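Local coordinates for intracellular serine protease (Bacillus licheniformis, PDB 4ZOQ), which cleaves peptide bonds sequence-specifically, probably in lanthipeptide maturation, as a subtilase (peptidase S8) family serine protease that probably works through a charge relay, at residues B[49-54]-B[84-89]; B[200-205]-B[277-282]; B[283-288]-B[331-336]. All coordinates share one frame; numbering follows the deposited sequence.

Contact 1: B[49-54]-B[84-89]; sequences LIDSGL and TGHGTQ
His-86 carries CG anti to its backbone N (chi1 -171°), which brings the ring edge at ND1 against the carboxylate of Asp-51. The ND1-H points almost straight at OD1, at 172°, with the acceptor near the ring plane and the carboxylate turned 45° from it. The modelled separation of 2.4 Å between His-86 ND1 and Asp-51 OD1 is very short, and its exact value is doubtful. OD1 also receives a weak bond from the amide N of Ser-52 (2.9 Å), while OD2 bonds to Thr-90 OG1, so both oxygens are gripped and the carboxylate is held against rotation. This is the Asp-His half of the predicted charge relay of a subtilisin-type fold, in which the aspartate ends strand 46-51 of the central sheet and the histidine opens helix 86-97. Ser-52 tucks OG between its own N and carbonyl carbon, where it accepts Gly-87 N at 2.9 Å and bonds to Asp-82. Asp-82 also binds Gly-85 N, at the N-cap, and Thr-88 OG1, tying the helix start to the chain after the strand. Thr-84 OG1 takes a weak bond from His-86 N at 3.3 Å. Gly-87 packs directly on the strand end: its CA is 3.3 Å from Asp-51 CG and 3.6 Å from Gly-53 O, and a side-chain carbon there would run into that carbonyl. Apolar groups flank it. Leu-49 brings CD2 to 3.4 Å from Gly-87 O, and Leu-54, crossing Thr-88 at about a right angle, sets CD1 3.8 Å from Thr-88 OG1.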
loop_
_atom_site.group_PDB
_atom_site.type_symbol
_atom_site.label_atom_id
_atom_site.label_comp_id
_atom_site.label_asym_id
_atom_site.label_seq_id
_atom_site.Cartn_x
_atom_site.Cartn_y
_atom_site.Cartn_z
ATOM N N LEU B 49 0.450 7.176 1.472
ATOM C CA LEU B 49 1.266 6.099 1.984
ATOM C C LEU B 49 0.711 5.574 3.303
ATOM O O LEU B 49 1.063 6.096 4.361
ATOM C CB LEU B 49 2.689 6.598 2.205
ATOM C CG LEU B 49 3.672 5.503 2.626
ATOM C CD1 LEU B 49 4.253 4.810 1.415
ATOM C CD2 LEU B 49 4.770 6.055 3.548
ATOM N N ILE B 50 -0.163 4.568 3.255
ATOM C CA ILE B 50 -0.739 4.022 4.491
ATOM C C ILE B 50 0.198 2.959 5.032
ATOM O O ILE B 50 0.144 1.802 4.627
ATOM C CB ILE B 50 -2.144 3.422 4.264
ATOM C CG1 ILE B 50 -3.073 4.491 3.718
ATOM C CG2 ILE B 50 -2.696 2.845 5.538
ATOM C CD1 ILE B 50 -4.424 4.073 3.558
ATOM N N ASP B 51 1.037 3.340 5.984
ATOM C CA ASP B 51 2.153 2.495 6.338
ATOM C C ASP B 51 2.588 2.842 7.753
ATOM O O ASP B 51 1.758 3.236 8.573
ATOM C CB ASP B 51 3.311 2.686 5.349
ATOM C CG ASP B 51 4.067 1.378 5.043
ATOM O OD1 ASP B 51 4.650 0.769 5.975
ATOM O OD2 ASP B 51 4.148 1.004 3.857
ATOM N N SER B 52 3.882 2.684 8.024
ATOM C CA SER B 52 4.442 2.848 9.371
ATOM C C SER B 52 5.049 4.237 9.617
ATOM O O SER B 52 5.930 4.400 10.469
ATOM C CB SER B 52 5.497 1.776 9.649
ATOM O OG SER B 52 6.682 2.038 8.926
ATOM N N GLY B 53 4.609 5.226 8.855
ATOM C CA GLY B 53 5.153 6.565 8.988
ATOM C C GLY B 53 6.173 6.821 7.912
ATOM O O GLY B 53 6.198 6.142 6.899
ATOM N N LEU B 54 7.057 7.774 8.131
ATOM C CA LEU B 54 7.994 8.101 7.077
ATOM C C LEU B 54 9.148 8.887 7.630
ATOM O O LEU B 54 8.973 9.780 8.447
ATOM C CB LEU B 54 7.291 8.872 5.958
ATOM C CG LEU B 54 8.060 9.302 4.709
ATOM C CD1 LEU B 54 8.755 8.120 4.054
ATOM C CD2 LEU B 54 7.118 9.912 3.730
ATOM N N THR B 84 9.984 1.704 12.446
ATOM C CA THR B 84 10.330 0.382 11.930
ATOM C C THR B 84 11.076 0.431 10.589
ATOM O O THR B 84 11.870 -0.467 10.290
ATOM C CB THR B 84 9.077 -0.482 11.758
ATOM O OG1 THR B 84 8.304 0.018 10.656
ATOM C CG2 THR B 84 8.236 -0.445 13.017
ATOM N N GLY B 85 10.862 1.497 9.813
ATOM C CA GLY B 85 11.509 1.630 8.513
ATOM C C GLY B 85 10.672 1.140 7.330
ATOM O O GLY B 85 11.018 1.350 6.171
ATOM N N HIS B 86 9.563 0.482 7.634
ATOM C CA HIS B 86 8.733 -0.148 6.636
ATOM C C HIS B 86 8.104 0.843 5.657
ATOM O O HIS B 86 8.087 0.595 4.457
ATOM C CB HIS B 86 7.648 -0.955 7.340
ATOM C CG HIS B 86 6.857 -1.832 6.428
ATOM N ND1 HIS B 86 5.664 -1.432 5.859
ATOM C CD2 HIS B 86 7.060 -3.108 6.019
ATOM C CE1 HIS B 86 5.183 -2.412 5.115
ATOM N NE2 HIS B 86 6.008 -3.442 5.199
ATOM N N GLY B 87 7.577 1.955 6.168
ATOM C CA GLY B 87 6.933 2.950 5.327
ATOM C C GLY B 87 7.915 3.678 4.432
ATOM O O GLY B 87 7.574 4.089 3.326
ATOM N N THR B 88 9.121 3.879 4.947
ATOM C CA THR B 88 10.230 4.482 4.208
ATOM C C THR B 88 10.708 3.587 3.077
ATOM O O THR B 88 11.080 4.072 2.016
ATOM C CB THR B 88 11.398 4.815 5.140
ATOM O OG1 THR B 88 10.927 5.739 6.124
ATOM C CG2 THR B 88 12.544 5.457 4.384
ATOM N N GLN B 89 10.717 2.281 3.301
ATOM C CA GLN B 89 11.073 1.390 2.207
ATOM C C GLN B 89 9.983 1.454 1.112
ATOM O O GLN B 89 10.291 1.590 -0.078
ATOM C CB GLN B 89 11.253 -0.038 2.716
ATOM C CG GLN B 89 12.358 -0.140 3.754
ATOM C CD GLN B 89 12.575 -1.559 4.244
ATOM O OE1 GLN B 89 11.750 -2.110 4.970
ATOM N NE2 GLN B 89 13.683 -2.167 3.824
#

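Contact 2: B[200-205]-B[277-282]; sequences VSVGSN and LAAPQV
Strand 200-205 and helix segment 277-282 run at 118° to one another, their axes 7.1 Å apart at closest approach. The pairing places the helix whose first turn holds the predicted catalytic Ser-276 against one face of the mostly parallel central sheet, a standard feature of the subtilisin fold. Val-202 carries the strand side of the contact. With CG1 anti to the backbone N (chi1 -179°), that methyl lies over the backbone between Ala-278 and Ala-279, 3.7 Å from the backbone N of Ala-279, and meets Val-282 CG2 at the same 3.7 Å, the two valines lying alongside each other and pointing opposite ways. Its CB rests 4.0 Å from Ala-279 CB. An alanine in place of Val-202 would probably open a gap between sheet and helix, leaving Val-282 CG2 and the Ala-278 to Ala-279 backbone without the methyls that now cover them. Small residues on the helix let it come this near. Pro-280 has no N-H to give, and the helix is kinked there; Gln-281 folds back to bond its NE2 to Leu-277 O at 2.9 Å, the donor standing 40° out of the carbonyl plane, and that NE2 also reaches Pro-226 O. Where the strand continues past Val-202, Ala-278 presses its CB to 3.2 Å from Gly-203 O.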
loop_
_atom_site.group_PDB
_atom_site.type_symbol
_atom_site.label_atom_id
_atom_site.label_comp_id
_atom_site.label_asym_id
_atom_site.label_seq_id
_atom_site.Cartn_x
_atom_site.Cartn_y
_atom_site.Cartn_z
ATOM N N VAL B 200 -6.638 -3.090 -5.843
ATOM C CA VAL B 200 -5.757 -3.776 -6.788
ATOM C C VAL B 200 -4.688 -4.586 -6.043
ATOM O O VAL B 200 -3.739 -4.020 -5.476
ATOM C CB VAL B 200 -5.074 -2.764 -7.714
ATOM C CG1 VAL B 200 -4.173 -3.468 -8.730
ATOM C CG2 VAL B 200 -6.126 -1.888 -8.426
ATOM N N SER B 201 -4.814 -5.909 -6.060
ATOM C CA SER B 201 -3.877 -6.756 -5.327
ATOM C C SER B 201 -2.587 -7.023 -6.144
ATOM O O SER B 201 -2.656 -7.470 -7.283
ATOM C CB SER B 201 -4.560 -8.063 -4.958
ATOM O OG SER B 201 -3.710 -8.857 -4.180
ATOM N N VAL B 202 -1.417 -6.733 -5.565
ATOM C CA VAL B 202 -0.147 -6.797 -6.294
ATOM C C VAL B 202 0.837 -7.824 -5.687
ATOM O O VAL B 202 1.184 -7.743 -4.498
ATOM C CB VAL B 202 0.548 -5.396 -6.343
ATOM C CG1 VAL B 202 1.855 -5.438 -7.115
ATOM C CG2 VAL B 202 -0.387 -4.324 -6.916
ATOM N N GLY B 203 1.292 -8.759 -6.521
ATOM C CA GLY B 203 2.284 -9.755 -6.147
ATOM C C GLY B 203 3.690 -9.360 -6.562
ATOM O O GLY B 203 3.905 -8.313 -7.170
ATOM N N SER B 204 4.657 -10.207 -6.255
ATOM C CA SER B 204 6.046 -9.852 -6.457
ATOM C C SER B 204 6.750 -10.837 -7.395
ATOM O O SER B 204 6.645 -12.037 -7.186
ATOM C CB SER B 204 6.777 -9.809 -5.109
ATOM O OG SER B 204 8.187 -9.676 -5.310
ATOM N N ASN B 205 7.422 -10.345 -8.440
ATOM C CA ASN B 205 8.205 -11.241 -9.280
ATOM C C ASN B 205 9.726 -11.033 -9.057
ATOM O O ASN B 205 10.173 -10.076 -8.415
ATOM C CB ASN B 205 7.846 -11.092 -10.782
ATOM C CG ASN B 205 8.187 -9.712 -11.367
ATOM O OD1 ASN B 205 7.350 -8.814 -11.405
ATOM N ND2 ASN B 205 9.430 -9.540 -11.816
ATOM N N LEU B 277 6.921 -4.162 -1.425
ATOM C CA LEU B 277 7.800 -3.402 -2.274
ATOM C C LEU B 277 7.330 -3.475 -3.725
ATOM O O LEU B 277 7.769 -2.695 -4.560
ATOM C CB LEU B 277 9.225 -3.927 -2.148
ATOM C CG LEU B 277 9.766 -3.898 -0.717
ATOM C CD1 LEU B 277 11.180 -4.442 -0.678
ATOM C CD2 LEU B 277 9.678 -2.488 -0.087
ATOM N N ALA B 278 6.417 -4.393 -4.018
ATOM C CA ALA B 278 5.915 -4.498 -5.371
ATOM C C ALA B 278 4.774 -3.552 -5.568
ATOM O O ALA B 278 4.747 -2.834 -6.569
ATOM C CB ALA B 278 5.492 -5.923 -5.701
ATOM N N ALA B 279 3.837 -3.550 -4.618
ATOM C CA ALA B 279 2.650 -2.703 -4.735
ATOM C C ALA B 279 2.957 -1.210 -5.000
ATOM O O ALA B 279 2.315 -0.613 -5.870
ATOM C CB ALA B 279 1.761 -2.861 -3.512
ATOM N N PRO B 280 3.905 -0.603 -4.255
ATOM C CA PRO B 280 4.182 0.815 -4.514
ATOM C C PRO B 280 4.816 1.121 -5.885
ATOM O O PRO B 280 4.675 2.261 -6.373
ATOM C CB PRO B 280 5.155 1.200 -3.389
ATOM C CG PRO B 280 5.703 -0.078 -2.873
ATOM C CD PRO B 280 4.603 -1.079 -3.051
ATOM N N GLN B 281 5.452 0.123 -6.512
ATOM C CA GLN B 281 5.975 0.297 -7.853
ATOM C C GLN B 281 4.824 0.508 -8.829
ATOM O O GLN B 281 4.926 1.300 -9.751
ATOM C CB GLN B 281 6.834 -0.882 -8.276
ATOM C CG GLN B 281 8.133 -0.972 -7.520
ATOM C CD GLN B 281 8.967 -2.158 -7.954
ATOM O OE1 GLN B 281 9.289 -2.299 -9.148
ATOM N NE2 GLN B 281 9.319 -3.031 -6.997
ATOM N N VAL B 282 3.740 -0.222 -8.624
ATOM C CA VAL B 282 2.530 -0.052 -9.402
ATOM C C VAL B 282 1.830 1.270 -9.035
ATOM O O VAL B 282 1.346 1.990 -9.908
ATOM C CB VAL B 282 1.564 -1.259 -9.191
ATOM C CG1 VAL B 282 0.314 -1.138 -10.087
ATOM C CG2 VAL B 282 2.300 -2.553 -9.456
#

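Contact 3: B[283-288]-B[331-336]; sequences AGTAAL and VRAYQA
Thr-285 is the residue that most fills this interface, both branches meeting Val-331 and Ala-333, and CG2 alone reaching Ala-336. With CG2 anti to the backbone N, that methyl lies over the start of the facing helix, 3.6 Å from Ala-333 CA and 3.9 Å from Ala-336 CB. The hydroxyl stays beside the Thr-285 backbone N, bonded to Gln-281 O one turn back; with that polar need met inside its own helix, OG1 can sit among carbons. It is 3.6 Å from Val-331 CG1, where the two side chains meet tip to tip, and 3.7 Å from Ala-333 CB. The contact thus joins the long helix 275-297 of the subtilase fold to the short C-terminal helix 333-338, and it does so by van der Waals packing, away from the predicted catalytic residues. Ala-333, in the first turn after the N-cap Arg-332, is small enough for its CA to come close to the threonine, and its backbone N is bonded to Gln-29 OE1. Beyond Thr-285, Leu-288 adds CD1 at 4.2 Å from Ala-333 CB, and Ile-97 of helix 86-97 touches Thr-285, Leu-288 and Ala-333 alike.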
loop_
_atom_site.group_PDB
_atom_site.type_symbol
_atom_site.label_atom_id
_atom_site.label_comp_id
_atom_site.label_asym_id
_atom_site.label_seq_id
_atom_site.Cartn_x
_atom_site.Cartn_y
_atom_site.Cartn_z
ATOM N N ALA B 283 1.776 1.589 -7.746
ATOM C CA ALA B 283 1.196 2.854 -7.335
ATOM C C ALA B 283 1.999 4.012 -7.958
ATOM O O ALA B 283 1.407 4.963 -8.505
ATOM C CB ALA B 283 1.157 2.968 -5.823
ATOM N N GLY B 284 3.337 3.897 -7.912
ATOM C CA GLY B 284 4.226 4.880 -8.510
ATOM C C GLY B 284 3.984 5.002 -10.002
ATOM O O GLY B 284 3.907 6.113 -10.541
ATOM N N THR B 285 3.808 3.856 -10.657
ATOM C CA THR B 285 3.508 3.845 -12.084
ATOM C C THR B 285 2.150 4.509 -12.357
ATOM O O THR B 285 2.005 5.276 -13.319
ATOM C CB THR B 285 3.486 2.419 -12.669
ATOM O OG1 THR B 285 4.744 1.763 -12.419
ATOM C CG2 THR B 285 3.233 2.481 -14.189
ATOM N N ALA B 286 1.165 4.245 -11.500
ATOM C CA ALA B 286 -0.148 4.877 -11.656
ATOM C C ALA B 286 -0.055 6.403 -11.566
ATOM O O ALA B 286 -0.677 7.127 -12.358
ATOM C CB ALA B 286 -1.118 4.358 -10.621
ATOM N N ALA B 287 0.719 6.881 -10.592
ATOM C CA ALA B 287 0.948 8.316 -10.423
ATOM C C ALA B 287 1.630 8.877 -11.675
ATOM O O ALA B 287 1.340 9.998 -12.095
ATOM C CB ALA B 287 1.781 8.595 -9.173
ATOM N N LEU B 288 2.503 8.093 -12.291
ATOM C CA LEU B 288 3.125 8.571 -13.526
ATOM C C LEU B 288 2.105 8.740 -14.661
ATOM O O LEU B 288 2.149 9.737 -15.385
ATOM C CB LEU B 288 4.251 7.638 -13.974
ATOM C CG LEU B 288 5.606 7.785 -13.291
ATOM C CD1 LEU B 288 6.648 6.955 -14.061
ATOM C CD2 LEU B 288 6.007 9.271 -13.229
ATOM N N VAL B 331 3.808 -5.157 -14.312
ATOM C CA VAL B 331 3.772 -3.741 -14.627
ATOM C C VAL B 331 5.147 -3.194 -15.017
ATOM O O VAL B 331 6.134 -3.474 -14.368
ATOM C CB VAL B 331 3.215 -2.915 -13.428
ATOM C CG1 VAL B 331 3.464 -1.407 -13.628
ATOM C CG2 VAL B 331 1.740 -3.204 -13.257
ATOM N N ARG B 332 5.195 -2.412 -16.083
ATOM C CA ARG B 332 6.427 -1.737 -16.504
ATOM C C ARG B 332 6.094 -0.296 -16.814
ATOM O O ARG B 332 5.373 -0.011 -17.783
ATOM C CB ARG B 332 7.068 -2.422 -17.711
ATOM C CG ARG B 332 7.588 -3.843 -17.423
ATOM C CD ARG B 332 7.980 -4.509 -18.742
ATOM N NE ARG B 332 6.798 -4.595 -19.606
ATOM C CZ ARG B 332 6.784 -5.118 -20.832
ATOM N NH1 ARG B 332 7.916 -5.594 -21.355
ATOM N NH2 ARG B 332 5.639 -5.148 -21.534
ATOM N N ALA B 333 6.608 0.618 -15.995
ATOM C CA ALA B 333 6.256 2.034 -16.128
ATOM C C ALA B 333 6.544 2.595 -17.528
ATOM O O ALA B 333 5.705 3.308 -18.067
ATOM C CB ALA B 333 7.001 2.854 -15.080
ATOM N N TYR B 334 7.699 2.272 -18.123
ATOM C CA TYR B 334 8.022 2.837 -19.448
ATOM C C TYR B 334 7.053 2.333 -20.508
ATOM O O TYR B 334 6.726 3.053 -21.431
ATOM C CB TYR B 334 9.468 2.535 -19.869
ATOM C CG TYR B 334 9.698 1.126 -20.344
ATOM C CD1 TYR B 334 10.041 0.117 -19.432
ATOM C CD2 TYR B 334 9.579 0.796 -21.699
ATOM C CE1 TYR B 334 10.248 -1.182 -19.852
ATOM C CE2 TYR B 334 9.789 -0.485 -22.130
ATOM C CZ TYR B 334 10.127 -1.481 -21.200
ATOM O OH TYR B 334 10.341 -2.773 -21.613
ATOM N N GLN B 335 6.582 1.100 -20.361
ATOM C CA GLN B 335 5.619 0.555 -21.303
ATOM C C GLN B 335 4.287 1.261 -21.129
ATOM O O GLN B 335 3.590 1.534 -22.098
ATOM C CB GLN B 335 5.412 -0.940 -21.098
ATOM C CG GLN B 335 6.507 -1.823 -21.624
ATOM C CD GLN B 335 6.728 -1.712 -23.119
ATOM O OE1 GLN B 335 5.938 -1.084 -23.854
ATOM N NE2 GLN B 335 7.771 -2.401 -23.597
ATOM N N ALA B 336 3.941 1.535 -19.871
ATOM C CA ALA B 336 2.710 2.250 -19.552
ATOM C C ALA B 336 2.666 3.593 -20.258
ATOM O O ALA B 336 1.662 3.943 -20.890
ATOM C CB ALA B 336 2.579 2.446 -18.031
#

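In the fold
Helix 275-297 supplies one side of both contact 2 and contact 3, whose centres are about 11 Å apart; they touch where Val-282 CG2 meets Val-331 CG2 at 3.9 Å, so packing runs on from the sheet to the C-terminal helix. Contact 1 lies about 15 Å from contact 2, centre to centre, and joins it through Gln-89 CB and Leu-277 CD2, 4.0 Å apart. Of the predicted catalytic residues, Asp-51 and His-86 lie in contact 1, and Ser-276 just before segment 277-282: its side chain is about 4 Å from that of His-86 and about 7 Å from that of Ala-279. Contact 3, its centre about 21 Å from that of contact 1, stands apart from the active site.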